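Local coordinates for histidine decarboxylase alpha chain (PDB 1IBV), which forms, with its beta chain, the pyruvoyl-dependent enzyme that probably decarboxylates histidine to histamine and carbon dioxide, at residues Q91-W96 / E122-D127. Residues are numbered along the deposited sequence; the frame is centred on the assembly and turned at random.
Sequences QGYGVW and ETPNED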
ATOM      1  N   GLN B  91      25.158  41.771  21.353  1.00 50.87           N
ATOM      2  CA  GLN B  91      24.305  41.584  22.525  1.00 47.27           C
ATOM      3  C   GLN B  91      23.202  42.637  22.533  1.00 44.45           C
ATOM      4  O   GLN B  91      23.167  43.498  21.647  1.00 43.93           O
ATOM      5  CB  GLN B  91      25.137  41.613  23.809  1.00 48.93           C
ATOM      6  CG  GLN B  91      26.264  40.583  23.797  1.00 51.49           C
ATOM      7  CD  GLN B  91      27.035  40.523  25.102  1.00 52.78           C
ATOM      8  OE1 GLN B  91      26.852  41.359  25.995  1.00 52.92           O
ATOM      9  NE2 GLN B  91      27.900  39.521  25.226  1.00 53.66           N
ATOM     10  N   GLY B  92      22.283  42.545  23.495  1.00 40.07           N
ATOM     11  CA  GLY B  92      21.192  43.504  23.550  1.00 38.72           C
ATOM     12  C   GLY B  92      20.299  43.381  24.774  1.00 39.22           C
ATOM     13  O   GLY B  92      20.566  42.594  25.684  1.00 38.89           O
ATOM     14  N   TYR B  93      19.231  44.173  24.795  1.00 39.24           N
ATOM     15  CA  TYR B  93      18.280  44.176  25.906  1.00 42.71           C
ATOM     16  C   TYR B  93      17.087  43.263  25.651  1.00 42.72           C
ATOM     17  O   TYR B  93      16.578  42.606  26.565  1.00 40.66           O
ATOM     18  CB  TYR B  93      17.774  45.605  26.160  1.00 48.69           C
ATOM     19  CG  TYR B  93      18.790  46.537  26.799  1.00 53.72           C
ATOM     20  CD1 TYR B  93      19.039  46.487  28.174  1.00 56.91           C
ATOM     21  CD2 TYR B  93      19.498  47.460  26.029  1.00 54.13           C
ATOM     22  CE1 TYR B  93      19.969  47.330  28.768  1.00 59.55           C
ATOM     23  CE2 TYR B  93      20.432  48.310  26.605  1.00 57.69           C
ATOM     24  CZ  TYR B  93      20.667  48.242  27.979  1.00 60.02           C
ATOM     25  OH  TYR B  93      21.596  49.075  28.579  1.00 61.11           O
ATOM     26  N   GLY B  94      16.597  43.269  24.416  1.00 42.26           N
ATOM     27  CA  GLY B  94      15.465  42.432  24.078  1.00 40.27           C
ATOM     28  C   GLY B  94      15.716  41.663  22.804  1.00 39.56           C
ATOM     29  O   GLY B  94      16.647  41.965  22.048  1.00 38.87           O
ATOM     30  N   VAL B  95      14.872  40.663  22.566  1.00 37.39           N
ATOM     31  CA  VAL B  95      14.976  39.831  21.382  1.00 35.65           C
ATOM     32  C   VAL B  95      13.568  39.638  20.829  1.00 33.54           C
ATOM     33  O   VAL B  95      12.636  39.387  21.588  1.00 31.40           O
ATOM     34  CB  VAL B  95      15.641  38.484  21.739  1.00 35.32           C
ATOM     35  CG1 VAL B  95      14.662  37.560  22.425  1.00 31.94           C
ATOM     36  CG2 VAL B  95      16.247  37.859  20.516  1.00 37.10           C
ATOM     37  N   TRP B  96      13.415  39.765  19.515  1.00 32.78           N
ATOM     38  CA  TRP B  96      12.103  39.635  18.878  1.00 33.28           C
ATOM     39  C   TRP B  96      12.095  38.752  17.633  1.00 33.40           C
ATOM     40  O   TRP B  96      13.112  38.630  16.937  1.00 33.56           O
ATOM     41  CB  TRP B  96      11.589  41.013  18.486  1.00 33.12           C
ATOM     42  CG  TRP B  96      12.458  41.681  17.464  1.00 37.04           C
ATOM     43  CD1 TRP B  96      13.562  42.448  17.700  1.00 38.95           C
ATOM     44  CD2 TRP B  96      12.315  41.613  16.036  1.00 37.75           C
ATOM     45  NE1 TRP B  96      14.118  42.859  16.508  1.00 39.55           N
ATOM     46  CE2 TRP B  96      13.372  42.356  15.474  1.00 35.89           C
ATOM     47  CE3 TRP B  96      11.397  40.990  15.176  1.00 37.86           C
ATOM     48  CZ2 TRP B  96      13.539  42.498  14.093  1.00 34.43           C
ATOM     49  CZ3 TRP B  96      11.564  41.132  13.798  1.00 34.48           C
ATOM     50  CH2 TRP B  96      12.625  41.878  13.278  1.00 33.99           C
ATOM     51  N   GLU B 122      18.333  46.880  20.907  1.00 51.53           N
ATOM     52  CA  GLU B 122      19.408  47.529  21.640  1.00 54.05           C
ATOM     53  C   GLU B 122      19.026  48.558  22.723  1.00 55.12           C
ATOM     54  O   GLU B 122      19.855  48.878  23.585  1.00 56.45           O
ATOM     55  CB  GLU B 122      20.394  48.141  20.642  1.00 55.49           C
ATOM     56  CG  GLU B 122      20.786  47.223  19.463  1.00 57.83           C
ATOM     57  CD  GLU B 122      21.626  45.991  19.849  1.00 60.41           C
ATOM     58  OE1 GLU B 122      21.930  45.783  21.049  1.00 62.18           O
ATOM     59  OE2 GLU B 122      21.979  45.212  18.930  1.00 62.75           O
ATOM     60  N   THR B 123      17.813  49.108  22.689  1.00 54.32           N
ATOM     61  CA  THR B 123      17.430  50.080  23.719  1.00 53.14           C
ATOM     62  C   THR B 123      16.668  49.379  24.834  1.00 53.45           C
ATOM     63  O   THR B 123      15.999  48.382  24.598  1.00 53.31           O
ATOM     64  CB  THR B 123      16.579  51.235  23.161  1.00 52.35           C
ATOM     65  OG1 THR B 123      15.216  50.816  23.051  1.00 53.61           O
ATOM     66  CG2 THR B 123      17.081  51.655  21.794  1.00 52.00           C
ATOM     67  N   PRO B 124      16.701  49.934  26.056  1.00 55.63           N
ATOM     68  CA  PRO B 124      16.011  49.334  27.200  1.00 55.75           C
ATOM     69  C   PRO B 124      14.511  49.586  27.310  1.00 56.05           C
ATOM     70  O   PRO B 124      13.863  49.064  28.225  1.00 53.32           O
ATOM     71  CB  PRO B 124      16.730  49.974  28.377  1.00 55.94           C
ATOM     72  CG  PRO B 124      16.925  51.360  27.881  1.00 55.71           C
ATOM     73  CD  PRO B 124      17.461  51.121  26.482  1.00 56.70           C
ATOM     74  N   ASN B 125      13.947  50.390  26.411  1.00 58.25           N
ATOM     75  CA  ASN B 125      12.518  50.670  26.519  1.00 59.79           C
ATOM     76  C   ASN B 125      11.567  49.789  25.696  1.00 58.69           C
ATOM     77  O   ASN B 125      11.394  49.998  24.486  1.00 57.33           O
ATOM     78  CB  ASN B 125      12.224  52.156  26.280  1.00 62.82           C
ATOM     79  CG  ASN B 125      11.019  52.640  27.080  1.00 65.27           C
ATOM     80  OD1 ASN B 125       9.889  52.191  26.851  1.00 66.38           O
ATOM     81  ND2 ASN B 125      11.263  53.502  28.067  1.00 66.63           N
ATOM     82  N   GLU B 126      10.912  48.850  26.385  1.00 58.20           N
ATOM     83  CA  GLU B 126       9.957  47.920  25.770  1.00 59.73           C
ATOM     84  C   GLU B 126       8.926  48.664  24.921  1.00 61.35           C
ATOM     85  O   GLU B 126       8.633  48.282  23.777  1.00 62.10           O
ATOM     86  CB  GLU B 126       9.219  47.102  26.850  1.00 57.95           C
ATOM     87  CG  GLU B 126       8.060  46.244  26.312  1.00 56.52           C
ATOM     88  CD  GLU B 126       7.398  45.356  27.371  1.00 55.03           C
ATOM     89  OE1 GLU B 126       8.118  44.630  28.086  1.00 56.57           O
ATOM     90  OE2 GLU B 126       6.153  45.369  27.474  1.00 54.32           O
ATOM     91  N   ASP B 127       8.406  49.754  25.470  1.00 63.36           N
ATOM     92  CA  ASP B 127       7.409  50.529  24.762  1.00 63.54           C
ATOM     93  C   ASP B 127       7.963  51.002  23.422  1.00 60.81           C
ATOM     94  O   ASP B 127       7.244  51.035  22.419  1.00 60.56           O
ATOM     95  CB  ASP B 127       6.960  51.720  25.597  1.00 66.55           C
ATOM     96  CG  ASP B 127       5.621  52.254  25.148  1.00 70.22           C
ATOM     97  OD1 ASP B 127       4.606  51.978  25.843  1.00 70.38           O
ATOM     98  OD2 ASP B 127       5.589  52.919  24.083  1.00 73.04           O
TER
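Pro124, in the connection from strand 113-121 to helix 126-151, covers one face of the Tyr93 ring, an example of a proline CH-pi contact. Its CB stands 4.1 Å from the centroid of the Tyr93 ring, only 6° off the ring normal, so the pyrrolidine covers that face almost centrally while the two side chains run side by side in the same direction. On the same face, Pro124 CD comes within 4.1 Å of Tyr93 CE2. With chi1 at -72°, Tyr93 CG sits beside the backbone N and anti to the carbonyl carbon, which turns a ring face toward Pro124; its CB meanwhile rests 3.6 Å from Thr123 O. Replacing Tyr93 by an alanine is likely to leave Pro124 without its aromatic partner and to open a gap beside it.

The polar approach involves Glu122, whose CB points away but whose chain, bent at chi2 (-68°), brings the carboxylate back: OE1 lies 2.7 Å from Gln91 O and 3.5 Å from Gly92 CA.

Backbone bonding places the contact at the edge of the mixed sheet as counted within this chain, where the end of its outermost strand 113-121 pairs with the start of strand 94-104. Beyond Pro124, Asn125 takes the N-cap position, its OD1 accepting a weak capping hydrogen bond from Asp127 N. The strand-to-helix connection 122-125 thus packs at the surface against the start of strand 94-104, next to a classic beta bulge in which Tyr93 and Gly94 both face Trp121.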